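Local coordinates for Mll8374 protein (Mesorhizobium loti, PDB 3B5E) that probably hydrolyses carboxylic esters, as an esterase of the alpha/beta-hydrolase fold, at residues A[79-84]-A[143-148]; A[72-77]-A[93-98]. All coordinates share one frame; numbering follows the deposited sequence.

Interaction 1 of 2, residues A[79-84]-A[143-148]. With EDO (1,2-ethanediol), chain I.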
loop_
_atom_site.group_PDB
_atom_site.type_symbol
_atom_site.label_atom_id
_atom_site.label_comp_id
_atom_site.label_asym_id
_atom_site.label_seq_id
_atom_site.Cartn_x
_atom_site.Cartn_y
_atom_site.Cartn_z
ATOM N N ASP A 79 6.310 -14.173 13.807
ATOM C CA ASP A 79 6.332 -13.509 15.108
ATOM C C ASP A 79 6.363 -12.035 14.729
ATOM O O ASP A 79 6.722 -11.717 13.599
ATOM C CB ASP A 79 7.603 -13.867 15.916
ATOM C CG ASP A 79 7.522 -15.220 16.590
ATOM O OD1 ASP A 79 6.613 -15.409 17.438
ATOM O OD2 ASP A 79 8.358 -16.106 16.278
ATOM N N PRO A 80 5.993 -11.124 15.647
ATOM C CA PRO A 80 6.207 -9.698 15.303
ATOM C C PRO A 80 7.609 -9.411 14.740
ATOM O O PRO A 80 8.634 -9.887 15.256
ATOM C CB PRO A 80 5.922 -8.941 16.612
ATOM C CG PRO A 80 4.926 -9.875 17.340
ATOM C CD PRO A 80 5.336 -11.299 16.960
ATOM N N THR A 81 7.584 -8.660 13.643
ATOM C CA THR A 81 8.724 -8.268 12.806
ATOM C C THR A 81 9.253 -9.360 11.862
ATOM O O THR A 81 10.091 -9.055 11.016
ATOM C CB THR A 81 9.905 -7.669 13.616
ATOM O OG1 THR A 81 10.650 -8.727 14.234
ATOM C CG2 THR A 81 9.420 -6.663 14.660
ATOM N N ARG A 82 8.748 -10.592 11.958
ATOM C CA ARG A 82 9.222 -11.693 11.121
ATOM C C ARG A 82 8.104 -12.399 10.374
ATOM O O ARG A 82 7.182 -12.933 10.974
ATOM C CB ARG A 82 9.981 -12.717 11.943
ATOM C CG ARG A 82 11.325 -12.193 12.423
ATOM C CD ARG A 82 12.286 -13.300 12.794
ATOM N NE ARG A 82 12.758 -14.179 11.707
ATOM C CZ ARG A 82 12.437 -15.474 11.557
ATOM N NH1 ARG A 82 11.578 -16.084 12.373
ATOM N NH2 ARG A 82 12.970 -16.171 10.555
ATOM N N PHE A 83 8.250 -12.471 9.061
ATOM C CA PHE A 83 7.162 -12.883 8.198
ATOM C C PHE A 83 7.563 -14.065 7.354
ATOM O O PHE A 83 8.753 -14.255 7.049
ATOM C CB PHE A 83 6.697 -11.698 7.362
ATOM C CG PHE A 83 6.332 -10.526 8.205
ATOM C CD1 PHE A 83 5.101 -10.488 8.829
ATOM C CD2 PHE A 83 7.244 -9.520 8.453
ATOM C CE1 PHE A 83 4.765 -9.452 9.657
ATOM C CE2 PHE A 83 6.929 -8.489 9.302
ATOM C CZ PHE A 83 5.669 -8.437 9.886
ATOM N N GLU A 84 6.576 -14.876 6.985
ATOM C CA GLU A 84 6.819 -16.077 6.191
ATOM C C GLU A 84 7.138 -15.658 4.761
ATOM O O GLU A 84 6.302 -15.084 4.076
ATOM C CB GLU A 84 5.618 -17.027 6.233
ATOM C CG GLU A 84 5.335 -17.543 7.625
ATOM C CD GLU A 84 4.226 -18.573 7.691
ATOM O OE1 GLU A 84 3.659 -18.907 6.632
ATOM O OE2 GLU A 84 3.918 -19.042 8.811
ATOM N N ARG A 143 3.632 3.808 8.038
ATOM C CA ARG A 143 4.214 2.948 9.085
ATOM C C ARG A 143 4.763 1.599 8.569
ATOM O O ARG A 143 4.423 0.552 9.103
ATOM C CB ARG A 143 3.247 2.725 10.231
ATOM C CG ARG A 143 2.443 3.934 10.658
ATOM C CD ARG A 143 3.309 5.037 11.277
ATOM N NE ARG A 143 2.396 6.066 11.752
ATOM C CZ ARG A 143 1.860 7.003 10.982
ATOM N NH1 ARG A 143 2.212 7.157 9.710
ATOM N NH2 ARG A 143 0.979 7.831 11.499
ATOM N N PRO A 144 5.636 1.619 7.527
ATOM C CA PRO A 144 6.182 0.413 6.949
ATOM C C PRO A 144 7.472 -0.058 7.638
ATOM O O PRO A 144 8.017 0.639 8.467
ATOM C CB PRO A 144 6.526 0.858 5.528
ATOM C CG PRO A 144 7.004 2.303 5.780
ATOM C CD PRO A 144 6.129 2.828 6.831
HETATM N N MSE A 145 7.926 -1.244 7.267
HETATM C CA MSE A 145 9.207 -1.793 7.677
HETATM C C MSE A 145 9.687 -2.742 6.593
HETATM O O MSE A 145 8.890 -3.176 5.784
HETATM C CB MSE A 145 9.097 -2.517 9.035
HETATM C CG MSE A 145 8.307 -3.815 9.017
HETATM SE SE MSE A 145 8.399 -4.709 10.722
HETATM C CE MSE A 145 10.289 -5.213 10.735
ATOM N N PRO A 146 11.004 -3.049 6.552
ATOM C CA PRO A 146 11.467 -4.120 5.676
ATOM C C PRO A 146 10.945 -5.471 6.156
ATOM O O PRO A 146 10.892 -5.726 7.362
ATOM C CB PRO A 146 13.013 -4.060 5.798
ATOM C CG PRO A 146 13.308 -2.694 6.417
ATOM C CD PRO A 146 12.118 -2.434 7.300
ATOM N N VAL A 147 10.523 -6.293 5.200
ATOM C CA VAL A 147 9.929 -7.619 5.472
ATOM C C VAL A 147 10.548 -8.768 4.671
ATOM O O VAL A 147 10.347 -9.930 5.018
ATOM C CB VAL A 147 8.389 -7.628 5.250
ATOM C CG1 VAL A 147 7.710 -6.603 6.167
ATOM C CG2 VAL A 147 7.981 -7.351 3.768
ATOM N N LEU A 148 11.273 -8.452 3.595
ATOM C CA LEU A 148 11.849 -9.442 2.712
ATOM C C LEU A 148 13.246 -9.746 3.178
ATOM O O LEU A 148 14.026 -8.846 3.389
ATOM C CB LEU A 148 11.940 -8.948 1.269
ATOM C CG LEU A 148 10.763 -9.149 0.337
ATOM C CD1 LEU A 148 11.168 -8.618 -1.063
ATOM C CD2 LEU A 148 10.375 -10.637 0.318
HETATM C C1 EDO I . 4.449 -4.107 10.476
HETATM O O1 EDO I . 3.114 -4.250 10.023
HETATM C C2 EDO I . 4.813 -2.632 10.564
HETATM O O2 EDO I . 5.200 -2.037 9.305
HETATM O O HOH W 1 11.424 -8.285 9.002
HETATM O O HOH W 2 10.290 -10.835 7.698
#

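Interaction 2 of 2, residues A[72-77]-A[93-98]. With SO4 (sulfate ion), chain C.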
loop_
_atom_site.group_PDB
_atom_site.type_symbol
_atom_site.label_atom_id
_atom_site.label_comp_id
_atom_site.label_asym_id
_atom_site.label_seq_id
_atom_site.Cartn_x
_atom_site.Cartn_y
_atom_site.Cartn_z
ATOM N N PHE A 72 -8.382 -9.281 8.408
ATOM C CA PHE A 72 -7.563 -9.926 7.401
ATOM C C PHE A 72 -6.133 -9.367 7.441
ATOM O O PHE A 72 -5.850 -8.309 8.049
ATOM C CB PHE A 72 -8.219 -9.764 5.999
ATOM C CG PHE A 72 -9.639 -10.272 5.964
ATOM C CD1 PHE A 72 -9.897 -11.613 5.717
ATOM C CD2 PHE A 72 -10.720 -9.429 6.281
ATOM C CE1 PHE A 72 -11.195 -12.104 5.774
ATOM C CE2 PHE A 72 -12.020 -9.919 6.329
ATOM C CZ PHE A 72 -12.247 -11.255 6.074
ATOM N N ARG A 73 -5.247 -10.106 6.797
ATOM C CA ARG A 73 -3.882 -9.683 6.590
ATOM C C ARG A 73 -3.412 -10.150 5.227
ATOM O O ARG A 73 -4.061 -10.968 4.591
ATOM C CB ARG A 73 -2.971 -10.212 7.707
ATOM C CG ARG A 73 -2.983 -11.756 7.923
ATOM C CD ARG A 73 -2.056 -12.172 9.074
ATOM N NE ARG A 73 -0.712 -11.654 8.821
ATOM C CZ ARG A 73 -0.121 -10.654 9.453
ATOM N NH1 ARG A 73 -0.672 -10.084 10.519
ATOM N NH2 ARG A 73 1.086 -10.264 9.048
ATOM N N TRP A 74 -2.261 -9.620 4.817
ATOM C CA TRP A 74 -1.750 -9.739 3.451
ATOM C C TRP A 74 -0.785 -10.906 3.244
ATOM O O TRP A 74 -0.635 -11.399 2.144
ATOM C CB TRP A 74 -1.102 -8.401 3.057
ATOM C CG TRP A 74 -2.179 -7.327 2.958
ATOM C CD1 TRP A 74 -2.498 -6.392 3.888
ATOM C CD2 TRP A 74 -3.097 -7.143 1.871
ATOM N NE1 TRP A 74 -3.569 -5.654 3.471
ATOM C CE2 TRP A 74 -3.959 -6.090 2.232
ATOM C CE3 TRP A 74 -3.294 -7.789 0.644
ATOM C CZ2 TRP A 74 -4.954 -5.645 1.402
ATOM C CZ3 TRP A 74 -4.283 -7.345 -0.169
ATOM C CH2 TRP A 74 -5.110 -6.289 0.215
ATOM N N PHE A 75 -0.106 -11.309 4.306
ATOM C CA PHE A 75 0.795 -12.465 4.264
ATOM C C PHE A 75 1.052 -12.948 5.683
ATOM O O PHE A 75 0.886 -12.200 6.631
ATOM C CB PHE A 75 2.108 -12.167 3.502
ATOM C CG PHE A 75 2.765 -10.868 3.869
ATOM C CD1 PHE A 75 3.529 -10.745 5.042
ATOM C CD2 PHE A 75 2.666 -9.756 3.032
ATOM C CE1 PHE A 75 4.163 -9.563 5.361
ATOM C CE2 PHE A 75 3.259 -8.555 3.371
ATOM C CZ PHE A 75 4.028 -8.456 4.546
ATOM N N GLU A 76 1.475 -14.191 5.817
ATOM C CA GLU A 76 1.586 -14.815 7.126
ATOM C C GLU A 76 2.722 -14.216 7.934
ATOM O O GLU A 76 3.785 -13.860 7.406
ATOM C CB GLU A 76 1.786 -16.326 6.978
ATOM C CG GLU A 76 0.668 -17.023 6.230
ATOM C CD GLU A 76 -0.610 -17.269 7.057
ATOM O OE1 GLU A 76 -0.707 -16.793 8.219
ATOM O OE2 GLU A 76 -1.531 -17.948 6.517
ATOM N N ARG A 77 2.479 -14.096 9.232
ATOM C CA ARG A 77 3.486 -13.674 10.172
ATOM C C ARG A 77 3.990 -14.852 11.021
ATOM O O ARG A 77 3.213 -15.701 11.454
ATOM C CB ARG A 77 2.916 -12.593 11.069
ATOM C CG ARG A 77 3.956 -12.009 11.976
ATOM C CD ARG A 77 3.456 -10.823 12.664
ATOM N NE ARG A 77 2.365 -11.163 13.543
ATOM C CZ ARG A 77 1.918 -10.379 14.511
ATOM N NH1 ARG A 77 2.473 -9.196 14.752
ATOM N NH2 ARG A 77 0.905 -10.788 15.257
ATOM N N ALA A 93 2.699 -12.104 -5.656
ATOM C CA ALA A 93 2.474 -12.600 -7.023
ATOM C C ALA A 93 0.991 -12.566 -7.372
ATOM O O ALA A 93 0.597 -12.129 -8.470
ATOM C CB ALA A 93 3.027 -14.021 -7.185
ATOM N N ALA A 94 0.165 -13.055 -6.452
ATOM C CA ALA A 94 -1.276 -13.030 -6.628
ATOM C C ALA A 94 -1.772 -11.600 -6.781
ATOM O O ALA A 94 -2.575 -11.313 -7.679
ATOM C CB ALA A 94 -1.974 -13.742 -5.482
ATOM N N PHE A 95 -1.283 -10.691 -5.939
ATOM C CA PHE A 95 -1.740 -9.298 -6.001
ATOM C C PHE A 95 -1.343 -8.559 -7.296
ATOM O O PHE A 95 -2.136 -7.749 -7.823
ATOM C CB PHE A 95 -1.295 -8.529 -4.774
ATOM C CG PHE A 95 -2.007 -7.219 -4.607
ATOM C CD1 PHE A 95 -3.283 -7.174 -4.047
ATOM C CD2 PHE A 95 -1.422 -6.042 -5.058
ATOM C CE1 PHE A 95 -3.954 -5.965 -3.899
ATOM C CE2 PHE A 95 -2.077 -4.826 -4.916
ATOM C CZ PHE A 95 -3.357 -4.790 -4.350
ATOM N N ALA A 96 -0.137 -8.849 -7.781
ATOM C CA ALA A 96 0.378 -8.324 -9.036
ATOM C C ALA A 96 -0.590 -8.679 -10.176
ATOM O O ALA A 96 -1.047 -7.791 -10.921
ATOM C CB ALA A 96 1.792 -8.873 -9.308
ATOM N N ALA A 97 -0.938 -9.969 -10.253
ATOM C CA ALA A 97 -1.906 -10.476 -11.245
ATOM C C ALA A 97 -3.260 -9.773 -11.075
ATOM O O ALA A 97 -3.847 -9.314 -12.054
ATOM C CB ALA A 97 -2.058 -11.974 -11.121
ATOM N N PHE A 98 -3.714 -9.659 -9.826
ATOM C CA PHE A 98 -4.957 -8.973 -9.491
ATOM C C PHE A 98 -4.997 -7.514 -9.964
ATOM O O PHE A 98 -6.036 -7.044 -10.489
ATOM C CB PHE A 98 -5.202 -9.050 -7.968
ATOM C CG PHE A 98 -6.291 -8.124 -7.478
ATOM C CD1 PHE A 98 -7.624 -8.447 -7.699
ATOM C CD2 PHE A 98 -5.985 -6.936 -6.830
ATOM C CE1 PHE A 98 -8.636 -7.610 -7.281
ATOM C CE2 PHE A 98 -6.987 -6.076 -6.399
ATOM C CZ PHE A 98 -8.334 -6.418 -6.618
HETATM S S SO4 C . 1.766 -7.010 11.237
HETATM O O1 SO4 C . 2.135 -7.255 9.865
HETATM O O2 SO4 C . 0.541 -7.670 11.642
HETATM O O3 SO4 C . 1.474 -5.645 11.422
HETATM O O4 SO4 C . 2.817 -7.508 12.114
#

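Interaction 1 of 2, residues A[79-84]-A[143-148]
F83 and V147 meet through carbon alone: CD2 of the F83 ring lies 3.7 Å from V147 CG1, with the methyl coming in at a slant to the ring. F83 reaches it because its CG stands anti to the carbonyl carbon (chi1 -55°). The selenium of the selenomethionine M145 approaches the same ring differently, at its edge and near its plane, with M145 SE 4.3 Å from F83 CE2. A bend at the end of the M145 chain (chi3 -68°) then carries its methyl across to T81, M145 CE resting 3.8 Å from T81 CB. The M145 side chain thus touches two residues of 79-84.

No direct hydrogen bond crosses between 79-84 and 143-148, and water supplies the polar link. One molecule accepts from F83 N at 2.9 Å and donates to V147 O at 2.8 Å, so two backbone groups too far apart to pair are joined. Q85 NE2 also bonds to V147 O as well as to F83 O, which ties the two segments to the start of helix 85-106. A second water sits between T81 O and P146 O, but its bonding is less certain.

An ethanediol, probably from the crystallisation liquor, also lies against M145. Its O2 donates to R143 O at 2.7 Å and is 3.6 Å from M145 CG; the diol also bonds to S119 and N123, and N123 in turn holds M145 N.

P80 and T81 form the two-residue type II turn of the hairpin that pairs strand 77-79 with strand 82-83. Leaning on the loop after strand 138-142, this hairpin borders a pocket beside S119, the probable nucleophile, as in the active-site rim of an alpha/beta-hydrolase.

Interaction 2 of 2, residues A[72-77]-A[93-98]
W74 and F95 touch through ring carbons, CZ3 of the W74 indole lying 4.0 Å from F95 CE1. Their planes stand at 88°, yet the rings are displaced and meet obliquely. At the other end of the indole, NE1 bonds to H37 O, fixing how the ring is turned.

The neighbouring R73 works in the opposite direction, toward a bound sulfate, probably from the crystallisation liquor. From CB its chain runs extended through CG to CD, then bends (chi3 -55°) to bring the guanidinium side-on to F75 O. R73 NE donates to F75 O at 2.8 Å, and R73 NH2 to the same oxygen at 3.1 Å. R77 CB lies over one face of the group. R73 NH1 gives an almost straight bond (170°) to sulfate O2, 2.9 Å away, and also reaches Q68; R73 NH2 makes a longer one to sulfate O1. S39 OG is a further sulfate partner. With the guanidinium gone, as in an alanine here, the F75 carbonyl would probably lose both of these donors and the sulfate two of its bonds.

W74 follows strand 71-73 and is held through its backbone N by N120, at the start of helix 120-131. Its ring reaches F95 on helix 85-106, whose own ring also meets F18 edge-to-face.

Overall arrangement
Interaction 2 is buried, whereas interaction 1 is only partly so and lies nearer the surface. Their chemistry follows: between 72-77 and 93-98 two aromatic rings meet, with no polar bond crossing between the segments, while 79-84 and 143-148 combine apolar packing round the F83 ring with a water bridge between backbone groups. The segments alternate along the chain, and the two contacts adjoin. E84 N lies 3.0 Å from E76 O, a probable hydrogen bond, and the F83 ring packs on R77 and, edge-to-face, on F75. Strand 82-83 of interaction 1 leads directly into helix 85-106, which carries the aromatic partner of interaction 2. The excursion from 71 to 84 is thereby fastened to that helix deep inside and to the loop after strand 138-142 further out.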